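Local structure of GDP-perosamine synthase (Caulobacter crescentus, 3BN1) at residues A163-R169 against T282-V286; A255-V259 against P351-L356. The protein uses pyridoxal phosphate to transfer the amino group of L-glutamate to GDP-4-keto-6-deoxy-D-mannose, making GDP-perosamine for the O-antigen of the bacterial lipopolysaccharide. All coordinates share one frame; numbering follows the deposited sequence.

Contact 1. Residues A163-R169 against T282-V286; sequences AVGATYR and TGRHV
Thr-167 and Arg-284 meet where the loop 282-286 runs antiparallel to strand 167-168, joining the small hairpin 167-168/171-172, which lies in the chain between strands 155-159 and 179-183 of the large mixed sheet of the aspartate-aminotransferase fold, to the loop before strand 290-294 of the smaller sheet. The type II turn from Ala-163 to Ala-166, with Gly-165 at a positive phi, leads into this pairing. Three direct hydrogen bonds hold it. Thr-167 N donates to Arg-284 O at 3.3 Å, reaching a lone pair in the carbonyl plane. Arg-284 N gives its hydrogen to Thr-167 OG1 (3.1 Å, 172°), because chi1 of 57° swings that hydroxyl between the backbone N and carbonyl carbon of its own residue. Arg-169 N meets Thr-282 O almost head-on, at 2.6 Å. Between these bonds Gly-283, with no side chain in the way, brings CA to 3.2 Å from Thr-167 O in a CA-H...O contact. Two waters lengthen the polar seam: one donates to Gly-165 O and accepts from Arg-284 NH1 at the guanidinium edge, while NH2 turns to Glu-257; the other links Thr-167 O with Thr-282 OG1.

Packing closes both ends. Val-286 forks over the backbone of the turn, CG1 3.4 Å from Gly-165 C and also touching Ala-166 CB, CG2 against Val-164 O; Leu-253 of helix 249-266 packs beside it. At the far end Thr-282 CB approaches the Tyr-168 ring obliquely, 3.6 Å from CE1. Beyond the pairing, Arg-169 NH1 forms a salt bridge with Asp-143, and Tyr-168 OH bonds to Asp-141 OD1 while sitting 3.2 Å above the centre of the Arg-169 guanidinium.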
ATOM      1  N   ALA A 163     -14.440  -6.818 -12.206  1.00 11.95           N
ATOM      2  CA  ALA A 163     -14.801  -7.809 -13.195  1.00  6.40           C
ATOM      3  C   ALA A 163     -13.943  -9.071 -13.288  1.00 17.62           C
ATOM      4  O   ALA A 163     -13.788  -9.672 -14.345  1.00 14.28           O
ATOM      5  CB  ALA A 163     -14.831  -7.071 -14.567  1.00  8.24           C
ATOM      6  N   VAL A 164     -13.460  -9.545 -12.158  1.00  8.89           N
ATOM      7  CA  VAL A 164     -12.714 -10.789 -12.149  1.00 19.33           C
ATOM      8  C   VAL A 164     -13.684 -11.862 -12.670  1.00 25.70           C
ATOM      9  O   VAL A 164     -14.851 -11.965 -12.253  1.00  9.46           O
ATOM     10  CB  VAL A 164     -12.199 -11.175 -10.741  1.00 15.20           C
ATOM     11  CG1 VAL A 164     -13.362 -11.311  -9.780  1.00 26.94           C
ATOM     12  CG2 VAL A 164     -11.525 -12.528 -10.860  1.00 17.55           C
ATOM     13  N   GLY A 165     -13.209 -12.645 -13.627  1.00 10.02           N
ATOM     14  CA  GLY A 165     -14.059 -13.694 -14.170  1.00  9.28           C
ATOM     15  C   GLY A 165     -14.852 -13.357 -15.419  1.00 16.58           C
ATOM     16  O   GLY A 165     -15.430 -14.257 -16.014  1.00 10.27           O
ATOM     17  N   ALA A 166     -14.984 -12.074 -15.748  1.00  6.41           N
ATOM     18  CA  ALA A 166     -15.780 -11.673 -16.898  1.00  7.19           C
ATOM     19  C   ALA A 166     -15.034 -12.082 -18.176  1.00 20.26           C
ATOM     20  O   ALA A 166     -13.815 -12.252 -18.186  1.00 12.39           O
ATOM     21  CB  ALA A 166     -16.054 -10.071 -16.839  1.00  6.81           C
ATOM     22  N   THR A 167     -15.745 -12.232 -19.277  1.00 19.37           N
ATOM     23  CA  THR A 167     -15.070 -12.576 -20.531  1.00 10.15           C
ATOM     24  C   THR A 167     -15.667 -11.721 -21.660  1.00 11.03           C
ATOM     25  O   THR A 167     -16.780 -11.190 -21.566  1.00  4.55           O
ATOM     26  CB  THR A 167     -15.251 -14.074 -20.940  1.00 10.91           C
ATOM     27  OG1 THR A 167     -16.662 -14.340 -21.037  1.00  9.11           O
ATOM     28  CG2 THR A 167     -14.588 -15.003 -19.944  1.00 17.98           C
ATOM     29  N   TYR A 168     -14.934 -11.653 -22.761  1.00 11.09           N
ATOM     30  CA  TYR A 168     -15.332 -10.840 -23.885  1.00 16.43           C
ATOM     31  C   TYR A 168     -14.802 -11.549 -25.123  1.00 18.38           C
ATOM     32  O   TYR A 168     -13.586 -11.754 -25.281  1.00 12.18           O
ATOM     33  CB  TYR A 168     -14.646  -9.466 -23.748  1.00  8.91           C
ATOM     34  CG  TYR A 168     -14.917  -8.538 -24.907  1.00 21.90           C
ATOM     35  CD1 TYR A 168     -16.055  -7.701 -24.885  1.00 15.86           C
ATOM     36  CD2 TYR A 168     -14.085  -8.528 -26.051  1.00  5.23           C
ATOM     37  CE1 TYR A 168     -16.371  -6.883 -25.958  1.00  4.94           C
ATOM     38  CE2 TYR A 168     -14.395  -7.687 -27.163  1.00 12.63           C
ATOM     39  CZ  TYR A 168     -15.539  -6.858 -27.108  1.00 12.81           C
ATOM     40  OH  TYR A 168     -15.845  -5.987 -28.166  1.00 17.25           O
ATOM     41  N   ARG A 169     -15.722 -11.927 -25.996  1.00 13.42           N
ATOM     42  CA  ARG A 169     -15.344 -12.588 -27.236  1.00 16.75           C
ATOM     43  C   ARG A 169     -14.165 -13.568 -27.113  1.00 18.50           C
ATOM     44  O   ARG A 169     -13.185 -13.540 -27.882  1.00 14.05           O
ATOM     45  CB  ARG A 169     -15.147 -11.540 -28.316  1.00  7.14           C
ATOM     46  CG  ARG A 169     -16.446 -10.734 -28.505  1.00  6.94           C
ATOM     47  CD  ARG A 169     -16.208  -9.694 -29.546  1.00  5.21           C
ATOM     48  NE  ARG A 169     -17.388  -8.807 -29.725  1.00 24.99           N
ATOM     49  CZ  ARG A 169     -17.419  -7.680 -30.474  1.00 17.80           C
ATOM     50  NH1 ARG A 169     -16.345  -7.257 -31.150  1.00 30.15           N
ATOM     51  NH2 ARG A 169     -18.529  -6.947 -30.564  1.00 45.29           N
ATOM     52  N   THR A 282     -21.564  -9.873 -25.462  1.00 18.21           N
ATOM     53  CA  THR A 282     -20.116  -9.981 -25.744  1.00 10.98           C
ATOM     54  C   THR A 282     -19.328 -11.051 -24.976  1.00 16.25           C
ATOM     55  O   THR A 282     -18.274 -11.504 -25.429  1.00 24.97           O
ATOM     56  CB  THR A 282     -19.418  -8.657 -25.541  1.00 17.03           C
ATOM     57  OG1 THR A 282     -19.763  -8.155 -24.239  1.00 19.03           O
ATOM     58  CG2 THR A 282     -19.892  -7.697 -26.595  1.00 23.22           C
ATOM     59  N   GLY A 283     -19.883 -11.491 -23.848  1.00 18.59           N
ATOM     60  CA  GLY A 283     -19.256 -12.513 -23.002  1.00 14.36           C
ATOM     61  C   GLY A 283     -20.002 -12.458 -21.676  1.00 17.74           C
ATOM     62  O   GLY A 283     -21.095 -11.881 -21.575  1.00 18.74           O
ATOM     63  N   ARG A 284     -19.369 -12.990 -20.643  1.00 12.98           N
ATOM     64  CA  ARG A 284     -19.988 -13.072 -19.315  1.00 10.51           C
ATOM     65  C   ARG A 284     -19.857 -11.795 -18.532  1.00 10.78           C
ATOM     66  O   ARG A 284     -18.748 -11.237 -18.391  1.00 10.22           O
ATOM     67  CB  ARG A 284     -19.250 -14.115 -18.491  1.00  8.65           C
ATOM     68  CG  ARG A 284     -19.897 -14.385 -17.152  1.00 12.75           C
ATOM     69  CD  ARG A 284     -19.200 -15.512 -16.399  1.00  8.77           C
ATOM     70  NE  ARG A 284     -20.090 -16.083 -15.362  1.00 21.16           N
ATOM     71  CZ  ARG A 284     -19.775 -17.169 -14.654  1.00 99.89           C
ATOM     72  NH1 ARG A 284     -18.579 -17.725 -14.829  1.00 24.58           N
ATOM     73  NH2 ARG A 284     -20.627 -17.704 -13.780  1.00 21.74           N
ATOM     74  N   HIS A 285     -20.987 -11.393 -17.975  1.00 14.49           N
ATOM     75  CA  HIS A 285     -21.085 -10.244 -17.100  1.00 11.92           C
ATOM     76  C   HIS A 285     -21.140 -10.889 -15.717  1.00 18.62           C
ATOM     77  O   HIS A 285     -22.037 -11.691 -15.393  1.00 14.35           O
ATOM     78  CB  HIS A 285     -22.384  -9.576 -17.417  1.00 19.06           C
ATOM     79  CG  HIS A 285     -22.623  -8.317 -16.667  1.00 10.13           C
ATOM     80  ND1 HIS A 285     -22.213  -8.143 -15.362  1.00 11.30           N
ATOM     81  CD2 HIS A 285     -23.332  -7.209 -17.009  1.00  2.29           C
ATOM     82  CE1 HIS A 285     -22.638  -6.971 -14.931  1.00  8.83           C
ATOM     83  NE2 HIS A 285     -23.301  -6.375 -15.910  1.00 13.70           N
ATOM     84  N   VAL A 286     -20.118 -10.631 -14.916  1.00 10.26           N
ATOM     85  CA  VAL A 286     -20.016 -11.256 -13.610  1.00  2.36           C
ATOM     86  C   VAL A 286     -20.839 -10.612 -12.481  1.00 11.26           C
ATOM     87  O   VAL A 286     -20.993 -11.198 -11.402  1.00 19.84           O
ATOM     88  CB  VAL A 286     -18.579 -11.604 -13.216  1.00 10.15           C
ATOM     89  CG1 VAL A 286     -17.965 -12.670 -14.189  1.00  8.10           C
ATOM     90  CG2 VAL A 286     -17.778 -10.343 -13.032  1.00  6.65           C
TER
HETATM   91  O   HOH W   1     -16.212 -16.803 -16.120  1.00 19.64           O
HETATM   92  O   HOH W   2     -18.302  -8.938 -22.234  1.00 13.28           O

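Contact 2. Residues A255-V259 against P351-L356; sequences ARERV and PTHAGL
Val-259 reaches from helix 249-266 into the type I turn His-353 to Leu-356, which links strand 347-350 of the smaller sheet to helix 358-371. Its two methyls divide the work. CG2, beside the backbone N, lies 3.6 Å from Leu-356 O and 3.9 Å from Leu-356 CB; CG1, anti to that N, faces Leu-356 CD1. One helical turn earlier, Ala-255 and Ala-354 meet methyl to methyl, CB to CB at 3.7 Å, so the helix can approach the turn closely.

Arg-256 flanks this apolar patch. Its chain is extended from CG to NE, then bends at the last torsion (chi4 -72°), which turns the guanidinium so that one face lies over His-353 CA, 3.8 Å below the plane and toward its rim. NH2 is held by a hydrogen bond to Trp-288 O, and Trp-288 itself lines the 2-oxoglutarate pocket. The arginine thereby joins the helix, the turn and the wall of the active site.

His-353 folds back on its own turn. With chi1 at 68° the imidazole stands between its backbone N and carbonyl carbon, its face centred 3.4 Å from Leu-356 CG, while ND1 accepts Gly-355 N at 3.1 Å from a direction tilted out of the ring plane. That bond and the ring face on Leu-356 brace the turn from within. Accepting that N-H through ND1 is consistent with a neutral imidazole, in which case Arg-256 would be the charged group at an otherwise largely apolar join.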
ATOM      1  N   ALA A 255     -22.856 -18.479  -7.596  1.00 16.45           N
ATOM      2  CA  ALA A 255     -23.681 -17.980  -6.544  1.00 10.95           C
ATOM      3  C   ALA A 255     -24.270 -16.638  -6.939  1.00 22.68           C
ATOM      4  O   ALA A 255     -25.470 -16.382  -6.789  1.00 14.19           O
ATOM      5  CB  ALA A 255     -22.833 -17.854  -5.365  1.00 17.77           C
ATOM      6  N   ARG A 256     -23.411 -15.764  -7.440  1.00 12.42           N
ATOM      7  CA  ARG A 256     -23.831 -14.452  -7.901  1.00 27.70           C
ATOM      8  C   ARG A 256     -24.810 -14.671  -9.084  1.00 13.82           C
ATOM      9  O   ARG A 256     -25.856 -14.001  -9.167  1.00 15.33           O
ATOM     10  CB  ARG A 256     -22.598 -13.600  -8.306  1.00  9.19           C
ATOM     11  CG  ARG A 256     -22.134 -12.529  -7.406  1.00 32.65           C
ATOM     12  CD  ARG A 256     -20.685 -12.127  -7.714  1.00 20.23           C
ATOM     13  NE  ARG A 256     -20.147 -11.535  -6.494  1.00 23.68           N
ATOM     14  CZ  ARG A 256     -20.525 -10.335  -6.056  1.00 16.59           C
ATOM     15  NH1 ARG A 256     -20.056  -9.816  -4.922  1.00 63.99           N
ATOM     16  NH2 ARG A 256     -21.365  -9.640  -6.806  1.00 18.06           N
ATOM     17  N   GLU A 257     -24.496 -15.604  -9.999  1.00 12.63           N
ATOM     18  CA  GLU A 257     -25.418 -15.860 -11.112  1.00 12.48           C
ATOM     19  C   GLU A 257     -26.839 -16.180 -10.631  1.00 10.59           C
ATOM     20  O   GLU A 257     -27.834 -15.755 -11.186  1.00 11.54           O
ATOM     21  CB  GLU A 257     -24.954 -16.989 -12.009  1.00 33.37           C
ATOM     22  CG  GLU A 257     -24.625 -16.562 -13.422  1.00 47.50           C
ATOM     23  CD  GLU A 257     -23.755 -17.601 -14.165  1.00 99.89           C
ATOM     24  OE1 GLU A 257     -23.261 -17.274 -15.268  1.00 99.89           O
ATOM     25  OE2 GLU A 257     -23.543 -18.739 -13.665  1.00 50.50           O
ATOM     26  N   ARG A 258     -26.921 -17.000  -9.604  1.00  7.86           N
ATOM     27  CA  ARG A 258     -28.208 -17.429  -9.070  1.00 10.18           C
ATOM     28  C   ARG A 258     -28.998 -16.206  -8.576  1.00 25.83           C
ATOM     29  O   ARG A 258     -30.191 -15.998  -8.873  1.00 19.50           O
ATOM     30  CB  ARG A 258     -27.835 -18.261  -7.841  1.00 19.35           C
ATOM     31  CG  ARG A 258     -28.585 -19.542  -7.670  1.00 42.42           C
ATOM     32  CD  ARG A 258     -27.582 -20.669  -7.499  1.00 99.89           C
ATOM     33  NE  ARG A 258     -26.597 -20.360  -6.472  1.00 99.89           N
ATOM     34  CZ  ARG A 258     -25.382 -20.903  -6.404  1.00 47.36           C
ATOM     35  NH1 ARG A 258     -24.952 -21.759  -7.341  1.00 27.11           N
ATOM     36  NH2 ARG A 258     -24.551 -20.569  -5.425  1.00 99.89           N
ATOM     37  N   VAL A 259     -28.268 -15.380  -7.824  1.00 29.48           N
ATOM     38  CA  VAL A 259     -28.821 -14.187  -7.227  1.00 17.41           C
ATOM     39  C   VAL A 259     -29.331 -13.270  -8.313  1.00 14.82           C
ATOM     40  O   VAL A 259     -30.467 -12.760  -8.257  1.00 12.95           O
ATOM     41  CB  VAL A 259     -27.763 -13.436  -6.403  1.00  9.50           C
ATOM     42  CG1 VAL A 259     -28.174 -11.885  -6.252  1.00 14.40           C
ATOM     43  CG2 VAL A 259     -27.610 -14.142  -5.047  1.00 15.02           C
ATOM     44  N   PRO A 351     -28.156  -4.986  -3.548  1.00 19.54           N
ATOM     45  CA  PRO A 351     -27.375  -6.096  -2.971  1.00 19.27           C
ATOM     46  C   PRO A 351     -27.130  -7.238  -3.983  1.00 15.41           C
ATOM     47  O   PRO A 351     -28.050  -7.780  -4.643  1.00  9.18           O
ATOM     48  CB  PRO A 351     -28.242  -6.614  -1.824  1.00 18.04           C
ATOM     49  CG  PRO A 351     -29.055  -5.413  -1.417  1.00 14.54           C
ATOM     50  CD  PRO A 351     -29.316  -4.611  -2.727  1.00  5.19           C
ATOM     51  N   THR A 352     -25.860  -7.629  -4.031  1.00 13.61           N
ATOM     52  CA  THR A 352     -25.388  -8.671  -4.936  1.00 24.07           C
ATOM     53  C   THR A 352     -24.146  -9.239  -4.313  1.00 18.77           C
ATOM     54  O   THR A 352     -23.108  -8.578  -4.251  1.00 17.56           O
ATOM     55  CB  THR A 352     -24.973  -8.041  -6.305  1.00 15.08           C
ATOM     56  OG1 THR A 352     -25.745  -6.846  -6.554  1.00 13.71           O
ATOM     57  CG2 THR A 352     -25.237  -9.015  -7.418  1.00 14.42           C
ATOM     58  N   HIS A 353     -24.276 -10.447  -3.807  1.00  5.90           N
ATOM     59  CA  HIS A 353     -23.139 -11.138  -3.181  1.00  6.16           C
ATOM     60  C   HIS A 353     -23.505 -12.597  -2.984  1.00 25.74           C
ATOM     61  O   HIS A 353     -24.692 -12.936  -2.971  1.00 14.52           O
ATOM     62  CB  HIS A 353     -22.541 -10.442  -1.897  1.00 11.67           C
ATOM     63  CG  HIS A 353     -23.438 -10.445  -0.693  1.00 16.51           C
ATOM     64  ND1 HIS A 353     -23.660 -11.566   0.080  1.00 14.48           N
ATOM     65  CD2 HIS A 353     -24.207  -9.462  -0.164  1.00 15.18           C
ATOM     66  CE1 HIS A 353     -24.535 -11.278   1.024  1.00 13.38           C
ATOM     67  NE2 HIS A 353     -24.863 -10.001   0.914  1.00 20.71           N
ATOM     68  N   ALA A 354     -22.498 -13.440  -2.813  1.00 16.09           N
ATOM     69  CA  ALA A 354     -22.688 -14.876  -2.700  1.00 18.57           C
ATOM     70  C   ALA A 354     -23.457 -15.376  -1.525  1.00 17.88           C
ATOM     71  O   ALA A 354     -23.899 -16.522  -1.587  1.00 22.88           O
ATOM     72  CB  ALA A 354     -21.340 -15.677  -2.839  1.00 11.88           C
ATOM     73  N   GLY A 355     -23.603 -14.582  -0.467  1.00 27.33           N
ATOM     74  CA  GLY A 355     -24.355 -15.032   0.706  1.00 15.77           C
ATOM     75  C   GLY A 355     -25.878 -14.761   0.635  1.00 22.93           C
ATOM     76  O   GLY A 355     -26.615 -15.145   1.538  1.00 23.10           O
ATOM     77  N   LEU A 356     -26.364 -14.125  -0.430  1.00 17.11           N
ATOM     78  CA  LEU A 356     -27.810 -13.801  -0.530  1.00 17.67           C
ATOM     79  C   LEU A 356     -28.708 -14.955  -0.935  1.00  5.48           C
ATOM     80  O   LEU A 356     -28.385 -15.685  -1.878  1.00 11.14           O
ATOM     81  CB  LEU A 356     -28.058 -12.653  -1.508  1.00 11.50           C
ATOM     82  CG  LEU A 356     -27.201 -11.440  -1.159  1.00 11.85           C
ATOM     83  CD1 LEU A 356     -27.407 -10.647  -2.405  1.00  5.76           C
ATOM     84  CD2 LEU A 356     -27.891 -10.767   0.086  1.00  8.07           C
TER

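Contact 1 begins with residues 163-169, a turn and hairpin strand following strand 155-159 of the large sheet; contact 2 then opens at residues 255-259 in helix 249-266. Residues 282-286 return to 163-169, closing a loop of 112 intervening residues, and 351-356 return to the helix, closing one of 91. The two loops therefore cross rather than nest. Their centres lie 16 Å apart, bridged by the Arg-284 to Glu-257 ion pair and by Val-286 O packing against Arg-256 CD. Contact 1 ties the hairpin beside the large sheet to the loop before strand 290-294; contact 2 ties helix 249-266 to the loop between strand 347-350 and helix 358-371.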